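Local coordinates for nucleoporin NUP82 (Saccharomyces cerevisiae, PDB 3PBP), which forms part of the nuclear pore complex, serving as a structural component and as a docking partner in nuclear transport, here seen as its N-terminal domain, at residues 193-198 with 283-288; 334-337 with 341-344; 185-190 with 209-214; 165-170 with 177-182; 324-329 with 384-389. The protein carries 1 engineered substitution. One frame throughout, in Å; residues are numbered along the deposited sequence.

Contact 1. Residues 193-198 with 283-288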
# COMPACT_ATOMS: atom_id res chain seq x y z
N THR A 193 8.31 -0.35 4.97
CA THR A 193 7.55 -0.86 3.83
C THR A 193 6.07 -0.57 3.87
O THR A 193 5.44 -0.69 4.92
CB THR A 193 7.72 -2.39 3.72
OG1 THR A 193 9.11 -2.71 3.53
CG2 THR A 193 6.91 -2.94 2.57
N LEU A 194 5.50 -0.21 2.73
CA LEU A 194 4.07 0.06 2.65
C LEU A 194 3.42 -0.93 1.69
O LEU A 194 3.72 -0.95 0.50
CB LEU A 194 3.82 1.50 2.19
CG LEU A 194 2.36 1.90 2.03
CD1 LEU A 194 1.64 1.82 3.38
CD2 LEU A 194 2.28 3.32 1.46
N TYR A 195 2.54 -1.78 2.22
CA TYR A 195 1.84 -2.78 1.42
C TYR A 195 0.54 -2.18 0.88
O TYR A 195 -0.18 -1.51 1.61
CB TYR A 195 1.49 -4.01 2.26
CG TYR A 195 2.64 -4.92 2.61
CD1 TYR A 195 3.29 -5.67 1.65
CD2 TYR A 195 3.04 -5.06 3.94
CE1 TYR A 195 4.30 -6.55 1.99
CE2 TYR A 195 4.05 -5.94 4.29
CZ TYR A 195 4.68 -6.69 3.31
OH TYR A 195 5.67 -7.58 3.66
N CYS A 196 0.23 -2.44 -0.39
CA CYS A 196 -0.99 -1.95 -1.01
C CYS A 196 -1.79 -3.11 -1.53
O CYS A 196 -1.25 -3.98 -2.20
CB CYS A 196 -0.67 -1.04 -2.19
SG CYS A 196 0.34 0.38 -1.74
N LEU A 197 -3.08 -3.12 -1.23
CA LEU A 197 -3.98 -4.17 -1.71
C LEU A 197 -4.83 -3.56 -2.83
O LEU A 197 -5.64 -2.68 -2.57
CB LEU A 197 -4.88 -4.65 -0.58
CG LEU A 197 -5.85 -5.77 -0.97
CD1 LEU A 197 -5.08 -7.06 -1.15
CD2 LEU A 197 -6.91 -5.94 0.11
N ASN A 198 -4.64 -4.03 -4.06
CA ASN A 198 -5.41 -3.49 -5.18
C ASN A 198 -6.44 -4.50 -5.70
O ASN A 198 -6.40 -5.69 -5.36
CB ASN A 198 -4.47 -3.02 -6.29
CG ASN A 198 -4.24 -4.07 -7.34
OD1 ASN A 198 -4.12 -5.26 -7.03
ND2 ASN A 198 -4.16 -3.65 -8.59
N GLY A 283 5.93 -5.25 -7.26
CA GLY A 283 4.78 -6.13 -7.34
C GLY A 283 4.30 -6.44 -8.75
O GLY A 283 4.83 -5.90 -9.72
N PRO A 284 3.26 -7.27 -8.88
CA PRO A 284 2.55 -7.89 -7.76
C PRO A 284 3.35 -8.97 -7.05
O PRO A 284 4.22 -9.61 -7.62
CB PRO A 284 1.29 -8.48 -8.40
CG PRO A 284 1.46 -8.27 -9.90
CD PRO A 284 2.91 -7.95 -10.13
N PHE A 285 3.03 -9.15 -5.77
CA PHE A 285 3.68 -10.17 -4.99
C PHE A 285 3.06 -11.48 -5.41
O PHE A 285 1.90 -11.55 -5.83
CB PHE A 285 3.40 -9.97 -3.50
CG PHE A 285 4.42 -9.15 -2.79
CD1 PHE A 285 4.57 -7.80 -3.09
CD2 PHE A 285 5.22 -9.71 -1.82
CE1 PHE A 285 5.51 -7.03 -2.43
CE2 PHE A 285 6.17 -8.96 -1.16
CZ PHE A 285 6.32 -7.61 -1.46
N THR A 286 3.85 -12.53 -5.29
CA THR A 286 3.40 -13.87 -5.61
C THR A 286 2.75 -14.39 -4.33
O THR A 286 3.31 -14.23 -3.24
CB THR A 286 4.62 -14.70 -5.98
OG1 THR A 286 4.67 -14.82 -7.40
CG2 THR A 286 4.57 -16.04 -5.36
N ILE A 287 1.55 -14.95 -4.41
CA ILE A 287 0.91 -15.50 -3.21
C ILE A 287 0.81 -17.00 -3.44
O ILE A 287 -0.10 -17.47 -4.10
CB ILE A 287 -0.52 -14.92 -2.99
CG1 ILE A 287 -0.46 -13.40 -2.84
CG2 ILE A 287 -1.14 -15.54 -1.75
CD1 ILE A 287 -1.81 -12.76 -2.61
N ASN A 288 1.77 -17.73 -2.90
CA ASN A 288 1.85 -19.17 -3.10
C ASN A 288 1.61 -20.00 -1.84
O ASN A 288 2.27 -19.81 -0.82
CB ASN A 288 3.23 -19.49 -3.65
CG ASN A 288 3.31 -20.86 -4.27
OD1 ASN A 288 2.45 -21.71 -4.05
ND2 ASN A 288 4.35 -21.09 -5.05
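Tyr195 and Phe285 meet from backbones that run well apart, their CA atoms 10.0 Å from one another and no hydrogen bond joining the two segments, so everything between 193-198 and 283-288 is carried by one pair of rings. Tyr195 leaves the middle strand of its three-stranded sheet with CG anti to the carbonyl carbon (chi1 -73°), which carries the ring out beyond the strand until its edge is turned to Phe285. Phe285 lies where the chain leads into strand 286-288, after the cis peptide bond before Pro284, and its CB is directed at the tyrosine. The result is a T-shaped aromatic pair. The edge of Tyr195 is turned to the face of Phe285, with centroids 6.0 Å apart and planes at 68°. The nearest atoms, Tyr195 CE1 and Phe285 CZ, are 4.1 Å apart; CZ lies at the edge of the tyrosine, near its plane, while CE1 comes to the phenylalanine at a slant. Ile302 packs against Tyr195, while Ala207 and Met333 pack on Phe285. The backbone on both sides of Phe285 is bonded to the NUP116 chain: Pro284 O accepts from Arg101 of that chain, and Ile287 makes backbone hydrogen bonds to it. An aromatic pair bridging separate sheets in this way is packing between adjacent blades of the beta-propeller that this domain forms.

Contact 2. Residues 334-337 with 341-344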
# COMPACT_ATOMS: atom_id res chain seq x y z
N SER A 334 14.52 -6.13 -1.74
CA SER A 334 15.60 -5.18 -1.88
C SER A 334 14.88 -3.87 -2.14
O SER A 334 13.78 -3.85 -2.71
CB SER A 334 16.49 -5.50 -3.07
OG SER A 334 15.82 -5.22 -4.29
N MSE A 335 15.48 -2.78 -1.70
CA MSE A 335 14.88 -1.48 -1.93
C MSE A 335 14.96 -1.13 -3.42
O MSE A 335 15.89 -1.55 -4.11
CB MSE A 335 15.60 -0.45 -1.08
CG MSE A 335 15.23 -0.57 0.36
SE MSE A 335 16.29 0.51 1.55
CE MSE A 335 15.91 2.23 0.87
N SER A 336 13.99 -0.37 -3.90
CA SER A 336 13.96 0.01 -5.30
C SER A 336 13.31 1.39 -5.47
O SER A 336 12.30 1.69 -4.85
CB SER A 336 13.19 -1.04 -6.11
OG SER A 336 13.18 -0.72 -7.49
N TRP A 337 13.91 2.21 -6.32
CA TRP A 337 13.41 3.56 -6.54
C TRP A 337 12.99 3.84 -7.97
O TRP A 337 11.93 4.41 -8.18
CB TRP A 337 14.46 4.58 -6.11
CG TRP A 337 14.76 4.63 -4.64
CD1 TRP A 337 14.29 5.56 -3.74
CD2 TRP A 337 15.71 3.84 -3.92
NE1 TRP A 337 14.91 5.39 -2.53
CE2 TRP A 337 15.78 4.34 -2.61
CE3 TRP A 337 16.51 2.74 -4.26
CZ2 TRP A 337 16.64 3.81 -1.64
CZ3 TRP A 337 17.36 2.20 -3.29
CH2 TRP A 337 17.41 2.73 -2.00
N ASN A 341 7.77 -1.82 -12.56
CA ASN A 341 7.38 -3.22 -12.47
C ASN A 341 8.47 -4.10 -11.87
O ASN A 341 8.65 -5.25 -12.28
CB ASN A 341 6.99 -3.72 -13.85
CG ASN A 341 5.91 -2.87 -14.46
OD1 ASN A 341 4.78 -2.85 -13.96
ND2 ASN A 341 6.25 -2.14 -15.52
N TYR A 342 9.19 -3.55 -10.91
CA TYR A 342 10.22 -4.31 -10.25
C TYR A 342 9.54 -5.37 -9.41
O TYR A 342 8.61 -5.10 -8.65
CB TYR A 342 11.06 -3.43 -9.35
CG TYR A 342 12.24 -4.13 -8.73
CD1 TYR A 342 13.26 -4.66 -9.52
CD2 TYR A 342 12.39 -4.20 -7.35
CE1 TYR A 342 14.39 -5.24 -8.95
CE2 TYR A 342 13.51 -4.77 -6.76
CZ TYR A 342 14.51 -5.28 -7.57
OH TYR A 342 15.64 -5.80 -6.99
N VAL A 343 10.00 -6.59 -9.59
CA VAL A 343 9.51 -7.71 -8.82
C VAL A 343 10.85 -8.29 -8.45
O VAL A 343 11.84 -8.03 -9.14
CB VAL A 343 8.75 -8.72 -9.70
CG1 VAL A 343 8.63 -10.03 -8.95
CG2 VAL A 343 7.37 -8.19 -10.04
N TYR A 344 10.92 -9.04 -7.37
CA TYR A 344 12.18 -9.64 -6.95
C TYR A 344 12.02 -9.93 -5.49
O TYR A 344 11.97 -9.04 -4.66
CB TYR A 344 13.39 -8.73 -7.17
CG TYR A 344 14.65 -9.38 -6.64
CD1 TYR A 344 15.16 -10.56 -7.22
CD2 TYR A 344 15.27 -8.92 -5.48
CE1 TYR A 344 16.23 -11.26 -6.64
CE2 TYR A 344 16.34 -9.61 -4.89
CZ TYR A 344 16.81 -10.78 -5.47
OH TYR A 344 17.82 -11.49 -4.86
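The Tyr342 ring receives Ser334 OG at its edge, in the ring plane, while Ser336 approaches it obliquely; the Tyr344 ring is also met at a slant, again by Ser334 OG. All four residues belong to the long hairpin connection between the antiparallel neighbours 323-329 and 347-355 of a propeller blade. Here the two limbs of the loop lie beside each other without regular strand structure. Their CA atoms stand 7.6 Å apart at Ser336 and Tyr342, and the limbs are joined through side chains, with no hydrogen bond between their backbones. Ser334 and Ser336 project toward the tyrosines. Between them Met335, a selenomethionine, points the other way and touches Tyr209, Pro210 and Phe255.

Tyr342 has CG anti to the backbone N (chi1 -174°), which extends the ring toward the other limb and brings its hydroxyl to Ser334. There Ser334 OG and Tyr342 OH share a hydrogen bond of 2.8 Å in which either may be the donor, which pairs the hydroxyls of two buried residues. Further back along the same ring, Ser336 CB lies 3.5 Å from Tyr342 CD2, and its OG is 3.6 Å from that same carbon. Val245 and Asn248 of helix 243-262 also touch Tyr342, whose backbone is hydrogen-bonded to Gly283; the loop is thereby packed against the helix and the chain leading to strand 286-288. Tyr344 adds a lighter, partly exposed margin, its CD2 lying 3.9 Å from Ser334 OG.

Contact 3. Residues 185-190 with 209-214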
# COMPACT_ATOMS: atom_id res chain seq x y z
N LEU A 185 -4.44 0.01 2.46
CA LEU A 185 -3.04 0.31 2.69
C LEU A 185 -2.70 -0.18 4.08
O LEU A 185 -3.55 -0.15 4.99
CB LEU A 185 -2.85 1.82 2.66
CG LEU A 185 -1.96 2.40 1.60
CD1 LEU A 185 -2.32 1.81 0.24
CD2 LEU A 185 -2.12 3.91 1.62
N GLU A 186 -1.46 -0.59 4.26
CA GLU A 186 -1.03 -1.09 5.55
C GLU A 186 0.49 -1.10 5.61
O GLU A 186 1.17 -1.52 4.69
CB GLU A 186 -1.60 -2.50 5.76
CG GLU A 186 -1.24 -3.21 7.07
CD GLU A 186 -1.74 -2.48 8.31
OE1 GLU A 186 -2.83 -1.87 8.25
OE2 GLU A 186 -1.04 -2.54 9.36
N PHE A 187 1.03 -0.60 6.71
CA PHE A 187 2.46 -0.59 6.89
C PHE A 187 2.96 -1.92 7.45
O PHE A 187 2.31 -2.55 8.28
CB PHE A 187 2.87 0.53 7.84
CG PHE A 187 3.13 1.84 7.17
CD1 PHE A 187 4.36 2.10 6.58
CD2 PHE A 187 2.15 2.83 7.14
CE1 PHE A 187 4.62 3.34 5.94
CE2 PHE A 187 2.39 4.07 6.50
CZ PHE A 187 3.63 4.32 5.91
N SER A 188 4.12 -2.33 6.98
CA SER A 188 4.75 -3.53 7.47
C SER A 188 5.26 -3.17 8.85
O SER A 188 5.48 -2.00 9.15
CB SER A 188 5.92 -3.90 6.58
OG SER A 188 6.68 -4.92 7.20
N LYS A 189 5.45 -4.16 9.71
CA LYS A 189 5.93 -3.87 11.05
C LYS A 189 7.42 -3.55 11.03
O LYS A 189 8.03 -3.28 12.07
CB LYS A 189 5.61 -5.04 11.99
CG LYS A 189 4.10 -5.20 12.27
CD LYS A 189 3.52 -4.00 13.01
CE LYS A 189 1.99 -4.02 13.11
NZ LYS A 189 1.29 -3.49 11.88
N ASP A 190 8.02 -3.57 9.84
CA ASP A 190 9.44 -3.24 9.69
C ASP A 190 9.54 -1.70 9.76
O ASP A 190 10.57 -1.14 10.13
CB ASP A 190 9.98 -3.75 8.34
CG ASP A 190 9.55 -2.86 7.14
OD1 ASP A 190 8.40 -2.34 7.14
OD2 ASP A 190 10.36 -2.69 6.19
N TYR A 209 9.06 0.02 -1.09
CA TYR A 209 10.19 -0.24 -0.21
C TYR A 209 11.39 0.47 -0.81
O TYR A 209 11.89 0.09 -1.87
CB TYR A 209 10.46 -1.75 -0.12
CG TYR A 209 11.55 -2.11 0.87
CD1 TYR A 209 11.58 -1.53 2.14
CD2 TYR A 209 12.56 -3.03 0.55
CE1 TYR A 209 12.57 -1.84 3.06
CE2 TYR A 209 13.57 -3.35 1.47
CZ TYR A 209 13.57 -2.75 2.72
OH TYR A 209 14.55 -3.06 3.65
N PRO A 210 11.90 1.53 -0.13
CA PRO A 210 11.43 2.08 1.14
C PRO A 210 10.32 3.13 1.00
O PRO A 210 10.20 3.77 -0.03
CB PRO A 210 12.70 2.72 1.67
CG PRO A 210 13.20 3.42 0.40
CD PRO A 210 13.02 2.34 -0.67
N PHE A 211 9.51 3.30 2.04
CA PHE A 211 8.45 4.32 2.03
C PHE A 211 8.79 5.15 3.26
O PHE A 211 8.24 4.95 4.34
CB PHE A 211 7.08 3.69 2.19
CG PHE A 211 5.96 4.64 1.88
CD1 PHE A 211 5.51 4.80 0.58
CD2 PHE A 211 5.33 5.35 2.89
CE1 PHE A 211 4.46 5.65 0.29
CE2 PHE A 211 4.28 6.20 2.62
CZ PHE A 211 3.84 6.35 1.31
N LEU A 212 9.69 6.11 3.08
CA LEU A 212 10.18 6.91 4.18
C LEU A 212 9.61 8.31 4.38
O LEU A 212 9.24 8.98 3.44
CB LEU A 212 11.70 7.02 4.05
CG LEU A 212 12.38 5.69 3.67
CD1 LEU A 212 13.72 5.95 3.02
CD2 LEU A 212 12.52 4.82 4.89
N PRO A 213 9.54 8.75 5.64
CA PRO A 213 9.03 10.08 5.99
C PRO A 213 10.23 11.03 5.82
O PRO A 213 11.28 10.59 5.36
CB PRO A 213 8.59 9.90 7.44
CG PRO A 213 9.62 8.99 7.97
CD PRO A 213 9.79 7.96 6.86
N SER A 214 10.11 12.30 6.16
CA SER A 214 11.23 13.23 5.99
C SER A 214 12.25 13.09 7.13
O SER A 214 13.43 13.45 6.98
CB SER A 214 10.74 14.67 5.95
OG SER A 214 10.29 15.05 7.24
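Phe187 and Phe211 reach across to each other with their side chains crossing at about a right angle, and their ring planes make an angle of 67°. They pack on the face of an antiparallel propeller blade that is turned to the preceding blade: Phe187 is on strand 182-187 and Phe211 in the loop after strand 204-208. The rings are neither stacked nor edge-to-face. They meet obliquely, CE1 and CZ of Phe187 against CD2 and CE2 of Phe211, with Phe187 CZ 3.6 Å from Phe211 CD2 and the centroids 5.7 Å apart. Phe211 gets there by holding CG anti to its own N (chi1 -167°), which extends the ring toward strand 182-187. Leu194 from the intervening strand touches both phenylalanines, as does Val143 from the preceding blade's strand 141-146, and the ring of His133 meets that of Phe187.

Further along the chain, Asp190 and Tyr209 form a second, slighter contact, with carboxylate and ring planes 50° apart and Asp190 OD2 3.9 Å from Tyr209 CE1. The main polar partner of that oxygen is Thr193 OG1, a hydrogen bond that ties the carboxylate to the residue just before strand 194-198. Lys189 NZ reaches the other way, to a salt bridge with Glu186 OE2. The chain after strand 182-187 makes an ST turn, in which Ser188 OG accepts from Asp190 N over 3.3 Å.

Contact 4. Residues 165-170 with 177-182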
# COMPACT_ATOMS: atom_id res chain seq x y z
N VAL A 165 4.34 12.94 -3.86
CA VAL A 165 3.29 12.15 -4.45
C VAL A 165 3.88 10.95 -5.16
O VAL A 165 4.69 11.08 -6.07
CB VAL A 165 2.47 12.97 -5.46
CG1 VAL A 165 1.39 12.11 -6.08
CG2 VAL A 165 1.86 14.17 -4.75
N LEU A 166 3.45 9.77 -4.71
CA LEU A 166 3.91 8.52 -5.28
C LEU A 166 2.76 7.89 -6.01
O LEU A 166 1.60 8.20 -5.73
CB LEU A 166 4.41 7.59 -4.18
CG LEU A 166 5.50 8.14 -3.26
CD1 LEU A 166 6.16 6.99 -2.53
CD2 LEU A 166 6.56 8.88 -4.07
N ASN A 167 3.09 6.99 -6.93
CA ASN A 167 2.13 6.27 -7.77
C ASN A 167 1.30 7.27 -8.59
O ASN A 167 0.07 7.18 -8.65
CB ASN A 167 1.22 5.35 -6.92
CG ASN A 167 0.60 4.22 -7.73
OD1 ASN A 167 1.29 3.54 -8.50
ND2 ASN A 167 -0.69 3.99 -7.55
N LYS A 168 2.00 8.22 -9.20
CA LYS A 168 1.37 9.25 -10.02
C LYS A 168 0.73 8.63 -11.25
O LYS A 168 1.17 7.57 -11.73
CB LYS A 168 2.40 10.28 -10.47
CG LYS A 168 3.12 10.99 -9.35
CD LYS A 168 4.18 11.92 -9.92
CE LYS A 168 5.16 12.38 -8.85
NZ LYS A 168 6.36 13.07 -9.43
N PRO A 169 -0.32 9.26 -11.79
CA PRO A 169 -0.97 8.71 -12.98
C PRO A 169 -0.02 8.70 -14.18
O PRO A 169 0.90 9.51 -14.27
CB PRO A 169 -2.16 9.65 -13.18
CG PRO A 169 -2.48 10.11 -11.79
CD PRO A 169 -1.11 10.38 -11.23
N ASN A 170 -0.25 7.76 -15.09
CA ASN A 170 0.57 7.62 -16.29
C ASN A 170 -0.19 7.96 -17.56
O ASN A 170 -1.43 8.05 -17.57
CB ASN A 170 1.09 6.19 -16.43
CG ASN A 170 2.29 5.92 -15.56
OD1 ASN A 170 3.29 6.63 -15.63
ND2 ASN A 170 2.20 4.88 -14.73
N ALA A 177 0.14 -0.04 -16.02
CA ALA A 177 1.11 1.05 -16.16
C ALA A 177 1.72 1.28 -14.77
O ALA A 177 2.94 1.32 -14.60
CB ALA A 177 0.41 2.31 -16.65
N ARG A 178 0.83 1.41 -13.78
CA ARG A 178 1.19 1.61 -12.36
C ARG A 178 0.09 0.89 -11.56
O ARG A 178 -0.84 0.31 -12.15
CB ARG A 178 1.18 3.10 -12.02
CG ARG A 178 -0.13 3.75 -12.45
CD ARG A 178 -0.49 4.95 -11.61
NE ARG A 178 -1.93 5.18 -11.68
CZ ARG A 178 -2.60 6.00 -10.88
NH1 ARG A 178 -1.96 6.69 -9.95
NH2 ARG A 178 -3.91 6.11 -11.01
N VAL A 179 0.15 0.95 -10.23
CA VAL A 179 -0.87 0.28 -9.41
C VAL A 179 -2.19 1.05 -9.39
O VAL A 179 -2.24 2.20 -8.96
CB VAL A 179 -0.40 0.09 -7.96
CG1 VAL A 179 -1.38 -0.81 -7.23
CG2 VAL A 179 0.98 -0.50 -7.95
N ASN A 180 -3.25 0.39 -9.83
CA ASN A 180 -4.58 0.98 -9.87
C ASN A 180 -5.56 0.21 -9.00
O ASN A 180 -5.31 -0.94 -8.65
CB ASN A 180 -5.11 1.00 -11.31
CG ASN A 180 -4.37 1.99 -12.19
OD1 ASN A 180 -4.59 3.21 -12.09
ND2 ASN A 180 -3.47 1.49 -13.04
N ASP A 181 -6.66 0.86 -8.65
CA ASP A 181 -7.71 0.25 -7.83
C ASP A 181 -7.25 -0.22 -6.45
O ASP A 181 -7.49 -1.36 -6.06
CB ASP A 181 -8.32 -0.92 -8.59
CG ASP A 181 -8.79 -0.53 -10.00
OD1 ASP A 181 -9.85 0.13 -10.12
OD2 ASP A 181 -8.09 -0.88 -10.98
N ILE A 182 -6.60 0.66 -5.70
CA ILE A 182 -6.14 0.32 -4.36
C ILE A 182 -7.33 0.39 -3.40
O ILE A 182 -8.01 1.41 -3.34
CB ILE A 182 -5.05 1.29 -3.90
CG1 ILE A 182 -3.94 1.35 -4.96
CG2 ILE A 182 -4.49 0.86 -2.56
CD1 ILE A 182 -2.79 2.25 -4.62
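Asn167 and Val179 form the tight part of this contact, where one side-chain amide meets both backbone polar atoms of a single residue. Asn167 ND2 donates to Val179 O at 2.8 Å, nearly straight at 167° and on a carbonyl lone pair, while Val179 N gives a weak bond back to Asn167 OD1. ND2 also donates to Asp149 O, so the rotation of the amide is fixed mainly through its nitrogen. Arg178 crosses Asn167 at about a right angle, its guanidinium NH1 bonded to Asn167 O, though the modelled length is doubtful. Pro169 CA lies over one guanidinium face, 3.6 Å above the plane and toward its rim, and NH2 reaches Asp148 O. With an alanine at Arg178, Asp148 O would probably lose its guanidinium donor and Pro169 the flat group beside it. Toward solvent the packing thins: exposed Asn170 rests its ND2 3.4 Å from Arg178 CB, and its CB meets Ala177 CB at 3.9 Å. The contact gathers the two ends of the connection from outer strand 164-166 of one blade to strand 182-187 of the next, beside the 148-149 turn before strand 151-155.

Contact 5. Residues 324-329 with 384-389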
# COMPACT_ATOMS: atom_id res chain seq x y z
N LEU A 324 -10.38 -15.36 4.90
CA LEU A 324 -9.16 -14.70 5.35
C LEU A 324 -7.96 -15.55 4.98
O LEU A 324 -8.00 -16.76 5.15
CB LEU A 324 -9.19 -14.58 6.87
CG LEU A 324 -9.00 -13.23 7.52
CD1 LEU A 324 -10.02 -12.25 6.97
CD2 LEU A 324 -9.16 -13.40 9.02
N ILE A 325 -6.91 -14.94 4.45
CA ILE A 325 -5.72 -15.72 4.15
C ILE A 325 -4.54 -15.12 4.91
O ILE A 325 -4.24 -13.93 4.79
CB ILE A 325 -5.39 -15.80 2.62
CG1 ILE A 325 -5.01 -14.43 2.05
CG2 ILE A 325 -6.56 -16.38 1.88
CD1 ILE A 325 -4.42 -14.49 0.64
N LEU A 326 -3.91 -15.94 5.74
CA LEU A 326 -2.78 -15.51 6.54
C LEU A 326 -1.53 -15.83 5.74
O LEU A 326 -1.26 -16.99 5.45
CB LEU A 326 -2.80 -16.24 7.88
CG LEU A 326 -4.08 -16.05 8.71
CD1 LEU A 326 -3.90 -16.67 10.09
CD2 LEU A 326 -4.38 -14.56 8.86
N LEU A 327 -0.78 -14.80 5.38
CA LEU A 327 0.42 -14.97 4.56
C LEU A 327 1.71 -14.68 5.32
O LEU A 327 1.70 -14.00 6.33
CB LEU A 327 0.33 -14.04 3.36
CG LEU A 327 -1.01 -14.01 2.63
CD1 LEU A 327 -1.00 -12.91 1.55
CD2 LEU A 327 -1.29 -15.37 2.04
N PHE A 328 2.81 -15.22 4.79
CA PHE A 328 4.14 -15.06 5.36
C PHE A 328 5.17 -14.74 4.26
O PHE A 328 5.26 -15.45 3.26
CB PHE A 328 4.54 -16.35 6.08
CG PHE A 328 5.95 -16.35 6.58
CD1 PHE A 328 6.32 -15.59 7.70
CD2 PHE A 328 6.92 -17.11 5.94
CE1 PHE A 328 7.64 -15.59 8.17
CE2 PHE A 328 8.23 -17.12 6.38
CZ PHE A 328 8.60 -16.36 7.50
N LYS A 329 5.94 -13.67 4.44
CA LYS A 329 6.96 -13.25 3.47
C LYS A 329 8.29 -13.98 3.72
O LYS A 329 9.00 -13.66 4.67
CB LYS A 329 7.15 -11.74 3.56
CG LYS A 329 8.28 -11.18 2.76
CD LYS A 329 8.21 -9.67 2.83
CE LYS A 329 9.57 -9.01 2.66
NZ LYS A 329 10.51 -9.22 3.81
N VAL A 384 -9.34 -13.56 15.78
CA VAL A 384 -8.58 -14.68 15.27
C VAL A 384 -7.29 -14.67 16.07
O VAL A 384 -6.59 -13.66 16.14
CB VAL A 384 -8.28 -14.48 13.78
CG1 VAL A 384 -7.53 -15.68 13.24
CG2 VAL A 384 -9.56 -14.27 13.03
N ASN A 385 -6.98 -15.79 16.72
CA ASN A 385 -5.77 -15.88 17.52
C ASN A 385 -4.85 -16.94 16.96
O ASN A 385 -5.11 -18.13 17.13
CB ASN A 385 -6.12 -16.21 18.96
CG ASN A 385 -4.91 -16.26 19.87
OD1 ASN A 385 -3.98 -17.04 19.65
ND2 ASN A 385 -4.92 -15.42 20.90
N PHE A 386 -3.77 -16.53 16.30
CA PHE A 386 -2.86 -17.52 15.74
C PHE A 386 -1.52 -17.67 16.43
O PHE A 386 -0.52 -18.03 15.80
CB PHE A 386 -2.67 -17.29 14.24
CG PHE A 386 -2.75 -15.86 13.81
CD1 PHE A 386 -1.63 -15.05 13.83
CD2 PHE A 386 -3.94 -15.34 13.33
CE1 PHE A 386 -1.70 -13.74 13.37
CE2 PHE A 386 -4.01 -14.03 12.87
CZ PHE A 386 -2.89 -13.23 12.90
N MSE A 387 -1.49 -17.42 17.73
CA MSE A 387 -0.26 -17.56 18.51
C MSE A 387 0.01 -19.03 18.81
O MSE A 387 1.07 -19.38 19.34
CB MSE A 387 -0.35 -16.77 19.82
CG MSE A 387 -0.04 -15.29 19.65
SE MSE A 387 1.75 -14.98 18.89
CE MSE A 387 2.79 -14.98 20.53
N SER A 388 -0.97 -19.88 18.48
CA SER A 388 -0.87 -21.33 18.69
C SER A 388 0.34 -21.79 17.89
O SER A 388 1.21 -22.49 18.41
CB SER A 388 -2.12 -22.03 18.15
OG SER A 388 -3.29 -21.26 18.39
N TRP A 389 0.39 -21.37 16.63
CA TRP A 389 1.48 -21.73 15.74
C TRP A 389 2.50 -20.62 15.53
O TRP A 389 3.69 -20.89 15.37
CB TRP A 389 0.94 -22.17 14.38
CG TRP A 389 -0.08 -21.24 13.77
CD1 TRP A 389 -1.43 -21.32 13.89
CD2 TRP A 389 0.18 -20.14 12.88
NE1 TRP A 389 -2.04 -20.35 13.13
CE2 TRP A 389 -1.07 -19.61 12.50
CE3 TRP A 389 1.35 -19.55 12.38
CZ2 TRP A 389 -1.19 -18.52 11.63
CZ3 TRP A 389 1.23 -18.47 11.51
CH2 TRP A 389 -0.03 -17.97 11.15
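Two propeller blades meet at Leu326, where strand 323-329 of one packs on the end of strand 380-385 of the other and on the start of helix 387-399. Leu326 has the largest share of the contact. With CG anti to its carbonyl carbon (chi1 -58°), it sends CD1 into the angle formed by two aromatic rings: CD1 lies 3.5 Å from Phe386 CD2, approaching that ring obliquely, and 3.6 Å from Trp389 CZ2, where it meets the indole at its edge and near its plane. CD2 gives a looser touch on Phe386. Two residues earlier, Leu324 CD2 and Val384 CG2 slide past each other at 4.1 Å, extending the apolar seam.

The two rings flank the turn from strand into helix. Phe386 is the N-cap residue, and Asn385 OD1 accepts from Met387 N (a selenomethionine) at 3.2 Å in an Asx turn. The carbonyl oxygen of Phe386 then lies 3.6 Å above the indole plane of Trp389, over its centre. A serine in place of Phe386 would probably open a gap beside Leu326 CD1 and deprive that methyl of one of its two aromatic neighbours. Ile314 of strand 313-319 touches both rings, and the ring of Phe410 meets Trp389, while Leu373 and Val375 of strand 372-376 back Leu324, so the seam lies between the two sheets with helix 387-399 starting at its end.

Overall arrangement
From the N terminus, contact 4 comes first, closing the short loop that carries the chain from strand 164-166 to strand 182-187. Contact 3 then spans the three-stranded sheet, and contact 1 crosses it: 193-198 lies inside the loop of contact 3, while 283-288 comes only after both helices 220-235 and 243-262. Contact 5 closes a loop from strand 323-329 to helix 387-399, with contact 2 nested inside it. Contact 2 nevertheless lies about 26 Å from contact 5, centre to centre, and touches contacts 1 and 3 through Gly283 and Tyr209. Contacts 1 and 5 join neighbouring blades, contact 4 the connection between two, and contact 2 the limbs of one long loop.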